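Local structure of glycoside hydrolase family 31 (Trueperella pyogenes, 5I0F) at residues W387-Q392 against G428-N433; S194-Q199 against G468-W473; Q392-D397 against N433-D438. The protein degrades cycloalternan, a cyclic glucose tetrasaccharide, working as a family 31 glycoside hydrolase through a covalent sugar-enzyme intermediate. All coordinates share one frame; numbering follows the deposited sequence.

Interaction 1 of 3, residues W387-Q392 against G428-N433; sequences WQIPLQ and GWWFPN. With GLC (alpha-D-glucopyranose), chain B; BGC (beta-D-glucopyranose), chain C; GLC (alpha-D-glucopyranose), chain D.
Ile-389 and Trp-430 meet tip to tip, CD1 of the isoleucine stopping 3.5 Å from CZ3 of the indole with CH2 next nearest. An equally close approach comes from Leu-391, whose CD1 sits 3.5 Å from CB of Phe-431. The rest of this buried, wholly apolar contact is a little wider. Trp-387 points its CH2 at CZ of Phe-431, 4.0 Å away, and the two indoles slide past each other in opposite directions, with CZ2 of Trp-387 3.9 Å from CH2 of Trp-430. Both neighbours lie at the edge of the Trp-387 ring, near its plane.

Trp-430 lies between protein and sugar. CD1 of Phe-431 lies over one face and O4 of the chain B glucose 3.0 Å above the plane on the other, both offset toward the rim. C5 of the chain D glucose rests over a face of Trp-387, again toward the rim, so the aromatic cluster forms a wall of the glycan pocket. NE1 of Trp-387 is held by Asp-467, whereas NE1 of Trp-430 makes a weak bond, 3.4 Å long, to O2 of the chain D glucose.

The looser side lies at the two ends of 428-433, away from Trp-430 and Phe-431. Partly exposed Trp-429 stands apart from 387-392, its ring meeting that of His-78, and gives a nearly straight bond (171°) from NE1 to O6 of the chain B glucose, 2.9 Å away, while Pro-432 and Asn-433 face solvent.

Trp-387 and Gln-388 end strand 383-388 of the parallel barrel, with backbone bonds to Ile-329 on one neighbouring strand and Lys-465 on the other. Beyond them Pro-390, at the centre of an inverse gamma turn, packs on Tyr-492 and Tyr-496 of helix 485-506, and the loop 428-433 leads on toward helix 442-450.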
loop_
_atom_site.group_PDB
_atom_site.type_symbol
_atom_site.label_atom_id
_atom_site.label_comp_id
_atom_site.label_asym_id
_atom_site.label_seq_id
_atom_site.Cartn_x
_atom_site.Cartn_y
_atom_site.Cartn_z
ATOM N N TRP A 387 -15.092 3.506 7.413
ATOM C CA TRP A 387 -14.232 2.488 6.810
ATOM C C TRP A 387 -14.956 1.657 5.760
ATOM O O TRP A 387 -16.151 1.373 5.890
ATOM C CB TRP A 387 -13.752 1.570 7.925
ATOM C CG TRP A 387 -12.743 0.498 7.612
ATOM C CD1 TRP A 387 -11.397 0.594 7.759
ATOM C CD2 TRP A 387 -13.003 -0.849 7.202
ATOM N NE1 TRP A 387 -10.803 -0.608 7.456
ATOM C CE2 TRP A 387 -11.759 -1.503 7.101
ATOM C CE3 TRP A 387 -14.161 -1.561 6.905
ATOM C CZ2 TRP A 387 -11.633 -2.841 6.700
ATOM C CZ3 TRP A 387 -14.049 -2.883 6.521
ATOM C CH2 TRP A 387 -12.785 -3.515 6.426
ATOM N N GLN A 388 -14.207 1.292 4.733
ATOM C CA GLN A 388 -14.647 0.454 3.618
ATOM C C GLN A 388 -13.558 -0.515 3.222
ATOM O O GLN A 388 -12.371 -0.296 3.539
ATOM C CB GLN A 388 -14.988 1.332 2.418
ATOM C CG GLN A 388 -16.232 2.190 2.617
ATOM C CD GLN A 388 -17.505 1.386 2.548
ATOM O OE1 GLN A 388 -18.072 1.222 1.483
ATOM N NE2 GLN A 388 -17.972 0.895 3.681
ATOM N N ILE A 389 -13.970 -1.569 2.499
ATOM C CA ILE A 389 -13.081 -2.568 1.922
ATOM C C ILE A 389 -13.660 -2.920 0.514
ATOM O O ILE A 389 -14.900 -2.997 0.374
ATOM C CB ILE A 389 -13.022 -3.818 2.836
ATOM C CG1 ILE A 389 -12.033 -4.871 2.348
ATOM C CG2 ILE A 389 -14.388 -4.488 2.940
ATOM C CD1 ILE A 389 -10.616 -4.521 2.624
ATOM N N PRO A 390 -12.807 -3.115 -0.511
ATOM C CA PRO A 390 -13.351 -3.426 -1.857
ATOM C C PRO A 390 -13.495 -4.940 -2.041
ATOM O O PRO A 390 -12.873 -5.538 -2.925
ATOM C CB PRO A 390 -12.303 -2.836 -2.783
ATOM C CG PRO A 390 -11.007 -3.029 -2.051
ATOM C CD PRO A 390 -11.325 -3.061 -0.566
ATOM N N LEU A 391 -14.287 -5.532 -1.155
ATOM C CA LEU A 391 -14.568 -6.962 -1.102
ATOM C C LEU A 391 -16.002 -7.177 -0.612
ATOM O O LEU A 391 -16.543 -6.368 0.138
ATOM C CB LEU A 391 -13.612 -7.711 -0.176
ATOM C CG LEU A 391 -12.137 -7.787 -0.630
ATOM C CD1 LEU A 391 -11.251 -8.342 0.474
ATOM C CD2 LEU A 391 -11.997 -8.631 -1.893
ATOM N N GLN A 392 -16.598 -8.290 -1.031
ATOM C CA GLN A 392 -17.954 -8.635 -0.627
ATOM C C GLN A 392 -17.855 -10.032 -0.048
ATOM O O GLN A 392 -17.630 -10.998 -0.806
ATOM C CB GLN A 392 -18.895 -8.617 -1.822
ATOM C CG GLN A 392 -20.343 -8.951 -1.475
ATOM C CD GLN A 392 -21.098 -7.797 -0.830
ATOM O OE1 GLN A 392 -21.128 -6.689 -1.362
ATOM N NE2 GLN A 392 -21.744 -8.065 0.290
ATOM N N GLY A 428 -6.176 -14.228 -0.959
ATOM C CA GLY A 428 -5.442 -13.753 0.177
ATOM C C GLY A 428 -5.944 -14.331 1.480
ATOM O O GLY A 428 -6.924 -15.083 1.539
ATOM N N TRP A 429 -5.255 -13.925 2.536
ATOM C CA TRP A 429 -5.498 -14.432 3.880
ATOM C C TRP A 429 -6.598 -13.618 4.585
ATOM O O TRP A 429 -7.344 -14.164 5.377
ATOM C CB TRP A 429 -4.184 -14.413 4.703
ATOM C CG TRP A 429 -3.500 -13.064 4.752
ATOM C CD1 TRP A 429 -3.731 -12.062 5.651
ATOM C CD2 TRP A 429 -2.493 -12.568 3.843
ATOM N NE1 TRP A 429 -2.924 -10.963 5.361
ATOM C CE2 TRP A 429 -2.151 -11.251 4.269
ATOM C CE3 TRP A 429 -1.843 -13.107 2.720
ATOM C CZ2 TRP A 429 -1.198 -10.459 3.603
ATOM C CZ3 TRP A 429 -0.867 -12.316 2.061
ATOM C CH2 TRP A 429 -0.566 -11.004 2.509
ATOM N N TRP A 430 -6.705 -12.327 4.274
ATOM C CA TRP A 430 -7.705 -11.438 4.898
ATOM C C TRP A 430 -8.951 -11.412 4.021
ATOM O O TRP A 430 -8.842 -11.164 2.821
ATOM C CB TRP A 430 -7.096 -10.047 4.991
ATOM C CG TRP A 430 -7.769 -9.036 5.871
ATOM C CD1 TRP A 430 -8.295 -9.227 7.117
ATOM C CD2 TRP A 430 -7.898 -7.641 5.585
ATOM N NE1 TRP A 430 -8.784 -8.035 7.606
ATOM C CE2 TRP A 430 -8.553 -7.045 6.690
ATOM C CE3 TRP A 430 -7.545 -6.840 4.492
ATOM C CZ2 TRP A 430 -8.851 -5.681 6.737
ATOM C CZ3 TRP A 430 -7.827 -5.483 4.537
ATOM C CH2 TRP A 430 -8.483 -4.913 5.652
ATOM N N PHE A 431 -10.121 -11.645 4.613
ATOM C CA PHE A 431 -11.388 -11.776 3.872
ATOM C C PHE A 431 -11.232 -12.873 2.804
ATOM O O PHE A 431 -11.472 -12.630 1.623
ATOM C CB PHE A 431 -11.824 -10.451 3.215
ATOM C CG PHE A 431 -12.352 -9.407 4.175
ATOM C CD1 PHE A 431 -11.527 -8.813 5.127
ATOM C CD2 PHE A 431 -13.670 -8.959 4.074
ATOM C CE1 PHE A 431 -12.014 -7.834 5.993
ATOM C CE2 PHE A 431 -14.161 -7.974 4.930
ATOM C CZ PHE A 431 -13.340 -7.431 5.912
ATOM N N PRO A 432 -10.816 -14.082 3.228
ATOM C CA PRO A 432 -10.552 -15.153 2.263
ATOM C C PRO A 432 -11.817 -15.542 1.466
ATOM O O PRO A 432 -12.925 -15.556 2.020
ATOM C CB PRO A 432 -10.055 -16.310 3.152
ATOM C CG PRO A 432 -10.664 -16.066 4.482
ATOM C CD PRO A 432 -10.762 -14.572 4.622
ATOM N N ASN A 433 -11.653 -15.750 0.157
ATOM C CA ASN A 433 -12.746 -16.155 -0.752
ATOM C C ASN A 433 -13.847 -15.122 -1.000
ATOM O O ASN A 433 -14.864 -15.422 -1.643
ATOM C CB ASN A 433 -13.358 -17.489 -0.290
ATOM C CG ASN A 433 -12.338 -18.617 -0.257
ATOM O OD1 ASN A 433 -12.224 -19.334 0.742
ATOM N ND2 ASN A 433 -11.591 -18.787 -1.352
HETATM C C1 GLC B . -4.950 -7.327 10.464
HETATM C C2 GLC B . -4.757 -5.821 10.272
HETATM C C3 GLC B . -5.385 -5.362 8.962
HETATM C C4 GLC B . -4.783 -6.150 7.808
HETATM C C5 GLC B . -5.058 -7.634 8.072
HETATM C C6 GLC B . -4.528 -8.543 6.977
HETATM O O2 GLC B . -5.320 -5.123 11.386
HETATM O O3 GLC B . -5.143 -3.957 8.783
HETATM O O4 GLC B . -5.347 -5.714 6.555
HETATM O O5 GLC B . -4.472 -8.044 9.323
HETATM O O6 GLC B . -3.094 -8.622 6.989
HETATM C C2 BGC C . -6.082 -1.153 8.124
HETATM C C3 BGC C . -6.175 -0.866 9.634
HETATM C C4 BGC C . -7.600 -1.134 10.109
HETATM C C5 BGC C . -8.044 -2.558 9.742
HETATM C C6 BGC C . -9.528 -2.713 10.049
HETATM C C1 BGC C . -7.218 -1.964 7.450
HETATM O O2 BGC C . -4.781 -1.162 7.503
HETATM O O3 BGC C . -5.779 0.481 9.907
HETATM O O4 BGC C . -7.697 -0.942 11.534
HETATM O O5 BGC C . -7.806 -2.914 8.356
HETATM O O6 BGC C . -9.930 -4.082 9.934
HETATM C C1 GLC D . -10.599 -4.575 11.104
HETATM C C2 GLC D . -10.792 -6.097 10.998
HETATM C C3 GLC D . -11.884 -6.454 9.998
HETATM C C4 GLC D . -13.151 -5.656 10.291
HETATM C C5 GLC D . -12.831 -4.163 10.291
HETATM C C6 GLC D . -14.054 -3.295 10.574
HETATM O O2 GLC D . -9.570 -6.734 10.604
HETATM O O3 GLC D . -12.149 -7.864 10.045
HETATM O O4 GLC D . -14.143 -5.952 9.296
HETATM O O5 GLC D . -11.848 -3.905 11.298
HETATM O O6 GLC D . -14.540 -3.543 11.888
#

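Interaction 2 of 3, residues S194-Q199 against G468-W473. With GLC (alpha-D-glucopyranose), chain B.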
loop_
_atom_site.group_PDB
_atom_site.type_symbol
_atom_site.label_atom_id
_atom_site.label_comp_id
_atom_site.label_asym_id
_atom_site.label_seq_id
_atom_site.Cartn_x
_atom_site.Cartn_y
_atom_site.Cartn_z
ATOM N N SER A 194 8.155 -3.193 -8.211
ATOM C CA SER A 194 6.958 -2.396 -8.078
ATOM C C SER A 194 5.737 -3.240 -8.406
ATOM O O SER A 194 5.347 -3.374 -9.589
ATOM C CB SER A 194 7.041 -1.131 -8.950
ATOM O OG SER A 194 7.955 -0.213 -8.320
ATOM N N VAL A 195 5.175 -3.829 -7.346
ATOM C CA VAL A 195 3.948 -4.619 -7.392
ATOM C C VAL A 195 3.153 -4.285 -6.133
ATOM O O VAL A 195 3.712 -4.229 -5.039
ATOM C CB VAL A 195 4.222 -6.141 -7.534
ATOM C CG1 VAL A 195 4.973 -6.737 -6.345
ATOM C CG2 VAL A 195 2.923 -6.909 -7.763
ATOM N N VAL A 196 1.862 -4.030 -6.294
ATOM C CA VAL A 196 1.026 -3.687 -5.153
ATOM C C VAL A 196 0.959 -4.949 -4.268
ATOM O O VAL A 196 0.719 -6.059 -4.762
ATOM C CB VAL A 196 -0.361 -3.241 -5.614
ATOM C CG1 VAL A 196 -1.318 -3.129 -4.449
ATOM C CG2 VAL A 196 -0.265 -1.931 -6.398
ATOM N N PHE A 197 1.249 -4.797 -2.981
ATOM C CA PHE A 197 1.248 -5.958 -2.067
ATOM C C PHE A 197 0.929 -5.538 -0.648
ATOM O O PHE A 197 1.346 -4.453 -0.203
ATOM C CB PHE A 197 2.600 -6.692 -2.105
ATOM C CG PHE A 197 2.671 -7.859 -1.166
ATOM C CD1 PHE A 197 1.921 -8.998 -1.412
ATOM C CD2 PHE A 197 3.429 -7.818 -0.026
ATOM C CE1 PHE A 197 1.960 -10.084 -0.559
ATOM C CE2 PHE A 197 3.468 -8.902 0.846
ATOM C CZ PHE A 197 2.715 -10.039 0.589
ATOM N N GLU A 198 0.190 -6.383 0.061
ATOM C CA GLU A 198 -0.084 -6.153 1.471
ATOM C C GLU A 198 0.941 -6.852 2.371
ATOM O O GLU A 198 0.794 -8.030 2.688
ATOM C CB GLU A 198 -1.497 -6.579 1.868
ATOM C CG GLU A 198 -1.827 -6.043 3.258
ATOM C CD GLU A 198 -2.670 -6.949 4.136
ATOM O OE1 GLU A 198 -3.547 -7.684 3.627
ATOM O OE2 GLU A 198 -2.470 -6.863 5.371
ATOM N N GLN A 199 1.977 -6.113 2.766
ATOM C CA GLN A 199 2.952 -6.578 3.748
ATOM C C GLN A 199 2.486 -6.108 5.107
ATOM O O GLN A 199 2.522 -4.888 5.390
ATOM C CB GLN A 199 4.357 -6.052 3.418
ATOM C CG GLN A 199 5.427 -6.362 4.450
ATOM C CD GLN A 199 5.563 -7.824 4.754
ATOM O OE1 GLN A 199 5.684 -8.649 3.849
ATOM N NE2 GLN A 199 5.531 -8.165 6.023
ATOM N N GLY A 468 -7.534 -1.607 2.227
ATOM C CA GLY A 468 -7.307 -2.704 1.284
ATOM C C GLY A 468 -7.068 -2.281 -0.162
ATOM O O GLY A 468 -6.512 -1.229 -0.424
ATOM N N GLY A 469 -7.450 -3.143 -1.094
ATOM C CA GLY A 469 -7.251 -2.929 -2.530
ATOM C C GLY A 469 -6.139 -3.758 -3.170
ATOM O O GLY A 469 -5.948 -3.683 -4.397
ATOM N N GLU A 470 -5.440 -4.562 -2.360
ATOM C CA GLU A 470 -4.281 -5.372 -2.814
ATOM C C GLU A 470 -4.665 -6.821 -3.110
ATOM O O GLU A 470 -3.793 -7.636 -3.322
ATOM C CB GLU A 470 -3.175 -5.399 -1.758
ATOM C CG GLU A 470 -2.894 -4.062 -1.069
ATOM C CD GLU A 470 -3.730 -3.782 0.182
ATOM O OE1 GLU A 470 -4.626 -4.590 0.563
ATOM O OE2 GLU A 470 -3.482 -2.723 0.819
ATOM N N HIS A 471 -5.953 -7.130 -3.212
ATOM C CA HIS A 471 -6.428 -8.513 -3.087
ATOM C C HIS A 471 -6.379 -9.340 -4.377
ATOM O O HIS A 471 -6.487 -10.577 -4.329
ATOM C CB HIS A 471 -7.872 -8.508 -2.566
ATOM C CG HIS A 471 -8.117 -7.480 -1.503
ATOM N ND1 HIS A 471 -7.604 -7.598 -0.228
ATOM C CD2 HIS A 471 -8.777 -6.302 -1.538
ATOM C CE1 HIS A 471 -7.945 -6.541 0.479
ATOM N NE2 HIS A 471 -8.663 -5.743 -0.290
ATOM N N ALA A 472 -6.231 -8.683 -5.525
ATOM C CA ALA A 472 -6.323 -9.386 -6.828
ATOM C C ALA A 472 -4.993 -10.024 -7.157
ATOM O O ALA A 472 -4.017 -9.303 -7.388
ATOM C CB ALA A 472 -6.706 -8.420 -7.935
ATOM N N TRP A 473 -4.957 -11.360 -7.178
ATOM C CA TRP A 473 -3.799 -12.110 -7.639
ATOM C C TRP A 473 -4.243 -12.995 -8.800
ATOM O O TRP A 473 -5.220 -13.726 -8.684
ATOM C CB TRP A 473 -3.239 -13.011 -6.548
ATOM C CG TRP A 473 -2.713 -12.367 -5.294
ATOM C CD1 TRP A 473 -2.342 -11.056 -5.101
ATOM C CD2 TRP A 473 -2.471 -13.030 -4.062
ATOM N NE1 TRP A 473 -1.912 -10.872 -3.804
ATOM C CE2 TRP A 473 -1.981 -12.075 -3.149
ATOM C CE3 TRP A 473 -2.629 -14.347 -3.634
ATOM C CZ2 TRP A 473 -1.635 -12.408 -1.837
ATOM C CZ3 TRP A 473 -2.287 -14.678 -2.328
ATOM C CH2 TRP A 473 -1.810 -13.704 -1.441
HETATM C C1 GLC B . -4.950 -7.327 10.464
HETATM C C2 GLC B . -4.757 -5.821 10.272
HETATM C C3 GLC B . -5.385 -5.362 8.962
HETATM C C4 GLC B . -4.783 -6.150 7.808
HETATM C C5 GLC B . -5.058 -7.634 8.072
HETATM C C6 GLC B . -4.528 -8.543 6.977
HETATM O O2 GLC B . -5.320 -5.123 11.386
HETATM O O3 GLC B . -5.143 -3.957 8.783
HETATM O O4 GLC B . -5.347 -5.714 6.555
HETATM O O5 GLC B . -4.472 -8.044 9.323
HETATM O O6 GLC B . -3.094 -8.622 6.989
HETATM O O HOH W 1 -0.978 -8.066 -4.306
HETATM O O HOH W 2 -1.346 -8.483 -1.347
HETATM O O HOH W 3 -4.859 -7.388 1.190
#
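Two carboxylates, those of Glu-198 and Glu-470, stand in a buried place with their OE1 atoms 4.5 Å apart, and water 3 is set between them. The water donates to both, at 2.8 Å to OE1 of Glu-198 and 2.9 Å to OE1 of Glu-470, which should ease the repulsion between like charges. The two carboxylate planes are turned 40° against each other. Each group has a second hold: OE2 of Glu-470 forms a salt bridge with Arg-516, and OE2 of Glu-198 accepts a very short hydrogen bond, 2.5 Å, from O6 of the chain B glucose.

The stem of Glu-470 does the direct touching. Its CG lies 3.8 Å from CG1 of Val-196, the two side chains crossing at about a right angle, and the bend at chi2 (89°) then carries CD round toward CB of Glu-198.

This is where the beta-rich region ahead of the TIM barrel meets the barrel itself. Residues 194-199 continue from strand 191-194 of an antiparallel sheet, and 468-473 belong to the loop that follows barrel strand 463-466. An upstream loop thus supplies Glu-198 to the sugar pocket, as in family 31 relatives whose N-terminal region borders the active site.

No direct hydrogen bond joins the two segments; further waters carry the polar link. Water 1 accepts from NE1 of Trp-473, 3.0 Å away, and lies within bonding distance of the carbonyls of Val-196 and Glu-470. Water 2 accepts from the backbone N of Glu-198 and donates to O of Glu-470 over 3.3 Å. Both waters sit at the indole edge, in its plane. Beside them CE1 of Phe-197 comes only loosely, 4.5 Å, to CZ2 of Trp-473, and the ring of His-11 meets both aromatics.

Interaction 3 of 3, residues Q392-D397 against N433-D438; sequences QKTDDD and NALMPD. With CA (calcium ion), chain I.
The backbone N of Gln-392 donates to O of Leu-435 over 2.9 Å, at an N-H...O angle of 155°. Leu-435 N returns the bond to O of Gln-392, likewise at 2.9 Å, so the two residues form an antiparallel hydrogen-bonded pair. CB of Gln-392 is 4.1 Å from CB of Leu-435. On the other side of the bridge residue, CB of Ala-434 sits against the Gln-392 carbonyl.

It is a single beta bridge, tying the loop after barrel strand 383-388 to the loop that leads into helix 442-450. The side-chain NE2 of Gln-392, led away from 433-438, bonds to OE1 of Gln-405 on helix 400-412, while Leu-435 packs on Ile-410 of the same helix.

Thr-394 closes the more exposed end. Its CG2, anti to the carbonyl carbon, comes 3.6 Å from CG of Leu-435, the side chains crossing at about a right angle. OG1 points to O of Asn-433 at 3.2 Å, a weak bond at best. Lys-393 turns away from 433-438 and gives NZ to the carbonyl of Glu-335. Farther along, both carboxylate oxygens of Asp-396 hold a calcium ion, OD1 at 2.7 Å and OD2 at 2.8 Å, with water 4 as another ligand.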
loop_
_atom_site.group_PDB
_atom_site.type_symbol
_atom_site.label_atom_id
_atom_site.label_comp_id
_atom_site.label_asym_id
_atom_site.label_seq_id
_atom_site.Cartn_x
_atom_site.Cartn_y
_atom_site.Cartn_z
ATOM N N GLN A 392 -16.598 -8.290 -1.031
ATOM C CA GLN A 392 -17.954 -8.635 -0.627
ATOM C C GLN A 392 -17.855 -10.032 -0.048
ATOM O O GLN A 392 -17.630 -10.998 -0.806
ATOM C CB GLN A 392 -18.895 -8.617 -1.822
ATOM C CG GLN A 392 -20.343 -8.951 -1.475
ATOM C CD GLN A 392 -21.098 -7.797 -0.830
ATOM O OE1 GLN A 392 -21.128 -6.689 -1.362
ATOM N NE2 GLN A 392 -21.744 -8.065 0.290
ATOM N N LYS A 393 -17.994 -10.140 1.268
ATOM C CA LYS A 393 -17.902 -11.439 1.932
ATOM C C LYS A 393 -18.918 -12.421 1.351
ATOM O O LYS A 393 -19.997 -12.028 0.924
ATOM C CB LYS A 393 -18.144 -11.331 3.429
ATOM C CG LYS A 393 -17.076 -10.622 4.242
ATOM C CD LYS A 393 -17.528 -10.517 5.695
ATOM C CE LYS A 393 -16.375 -10.164 6.629
ATOM N NZ LYS A 393 -16.759 -10.173 8.067
ATOM N N THR A 394 -18.555 -13.698 1.370
ATOM C CA THR A 394 -19.441 -14.781 0.986
ATOM C C THR A 394 -19.440 -15.922 2.030
ATOM O O THR A 394 -19.603 -17.071 1.660
ATOM C CB THR A 394 -19.012 -15.375 -0.373
ATOM O OG1 THR A 394 -17.678 -15.881 -0.260
ATOM C CG2 THR A 394 -19.049 -14.324 -1.465
ATOM N N ASP A 395 -19.278 -15.621 3.313
ATOM C CA ASP A 395 -19.342 -16.674 4.365
ATOM C C ASP A 395 -20.715 -17.364 4.276
ATOM O O ASP A 395 -21.740 -16.718 4.021
ATOM C CB ASP A 395 -19.202 -16.139 5.812
ATOM C CG ASP A 395 -18.045 -15.132 6.024
ATOM O OD1 ASP A 395 -17.435 -14.627 5.052
ATOM O OD2 ASP A 395 -17.766 -14.829 7.214
ATOM N N ASP A 396 -20.734 -18.673 4.498
ATOM C CA ASP A 396 -22.000 -19.415 4.640
ATOM C C ASP A 396 -22.928 -18.940 5.798
ATOM O O ASP A 396 -24.138 -19.211 5.757
ATOM C CB ASP A 396 -21.728 -20.927 4.755
ATOM C CG ASP A 396 -20.727 -21.276 5.856
ATOM O OD1 ASP A 396 -20.402 -20.414 6.701
ATOM O OD2 ASP A 396 -20.247 -22.428 5.884
ATOM N N ASP A 397 -22.370 -18.246 6.807
ATOM C CA ASP A 397 -23.150 -17.734 7.965
ATOM C C ASP A 397 -23.533 -16.245 7.906
ATOM O O ASP A 397 -23.884 -15.649 8.924
ATOM C CB ASP A 397 -22.416 -18.036 9.284
ATOM C CG ASP A 397 -21.099 -17.283 9.425
ATOM O OD1 ASP A 397 -20.629 -16.641 8.454
ATOM O OD2 ASP A 397 -20.519 -17.361 10.529
ATOM N N ASN A 433 -11.653 -15.750 0.157
ATOM C CA ASN A 433 -12.746 -16.155 -0.752
ATOM C C ASN A 433 -13.847 -15.122 -1.000
ATOM O O ASN A 433 -14.864 -15.422 -1.643
ATOM C CB ASN A 433 -13.358 -17.489 -0.290
ATOM C CG ASN A 433 -12.338 -18.617 -0.257
ATOM O OD1 ASN A 433 -12.224 -19.334 0.742
ATOM N ND2 ASN A 433 -11.591 -18.787 -1.352
ATOM N N ALA A 434 -13.654 -13.890 -0.534
ATOM C CA ALA A 434 -14.589 -12.809 -0.838
ATOM C C ALA A 434 -14.604 -12.485 -2.340
ATOM O O ALA A 434 -13.617 -12.724 -3.049
ATOM C CB ALA A 434 -14.208 -11.565 -0.042
ATOM N N LEU A 435 -15.725 -11.939 -2.806
ATOM C CA LEU A 435 -15.856 -11.418 -4.174
ATOM C C LEU A 435 -15.167 -10.070 -4.233
ATOM O O LEU A 435 -15.039 -9.387 -3.210
ATOM C CB LEU A 435 -17.317 -11.210 -4.534
ATOM C CG LEU A 435 -18.222 -12.433 -4.444
ATOM C CD1 LEU A 435 -19.675 -12.007 -4.521
ATOM C CD2 LEU A 435 -17.881 -13.388 -5.556
ATOM N N MET A 436 -14.726 -9.690 -5.431
ATOM C CA MET A 436 -14.073 -8.410 -5.620
ATOM C C MET A 436 -14.824 -7.604 -6.681
ATOM O O MET A 436 -14.898 -8.030 -7.829
ATOM C CB MET A 436 -12.609 -8.666 -5.998
ATOM C CG MET A 436 -11.698 -7.472 -5.892
ATOM S SD MET A 436 -9.938 -7.973 -5.936
ATOM C CE MET A 436 -9.208 -6.382 -5.613
ATOM N N PRO A 437 -15.393 -6.437 -6.307
ATOM C CA PRO A 437 -16.106 -5.661 -7.313
ATOM C C PRO A 437 -15.161 -5.158 -8.390
ATOM O O PRO A 437 -13.962 -4.862 -8.116
ATOM C CB PRO A 437 -16.698 -4.476 -6.524
ATOM C CG PRO A 437 -15.800 -4.331 -5.331
ATOM C CD PRO A 437 -15.309 -5.724 -5.019
ATOM N N ASP A 438 -15.695 -5.078 -9.601
ATOM C CA ASP A 438 -14.946 -4.595 -10.753
ATOM C C ASP A 438 -15.143 -3.094 -10.808
ATOM O O ASP A 438 -16.211 -2.620 -11.160
ATOM C CB ASP A 438 -15.421 -5.274 -12.048
ATOM C CG ASP A 438 -14.491 -5.018 -13.211
ATOM O OD1 ASP A 438 -13.861 -3.951 -13.217
ATOM O OD2 ASP A 438 -14.379 -5.867 -14.135
HETATM CA CA CA I . -19.481 -22.052 8.597
HETATM O O HOH W 4 -19.908 -20.158 9.912
#

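In the fold
Along the chain the order is 194-199, 387-397, 428-438, 468-473, so interactions 1 and 3 both fall inside the long loop closed by interaction 2. Interactions 1 and 3, centres about 7 Å apart, share Gln-392 and Asn-433: the end of strand 383-388 and the loop after it meet the stretch between helices 400-412 and 442-450, at the sugar pocket in interaction 1 and farther from the chain's centre in interaction 3. Interaction 2 is centred about 12 Å from interaction 1 and about 17 Å from interaction 3. Trp-429 and Trp-430 of 428-433 and Glu-198 of the upstream loop meet the chain B glucose, so separate parts of the chain line one glycan site.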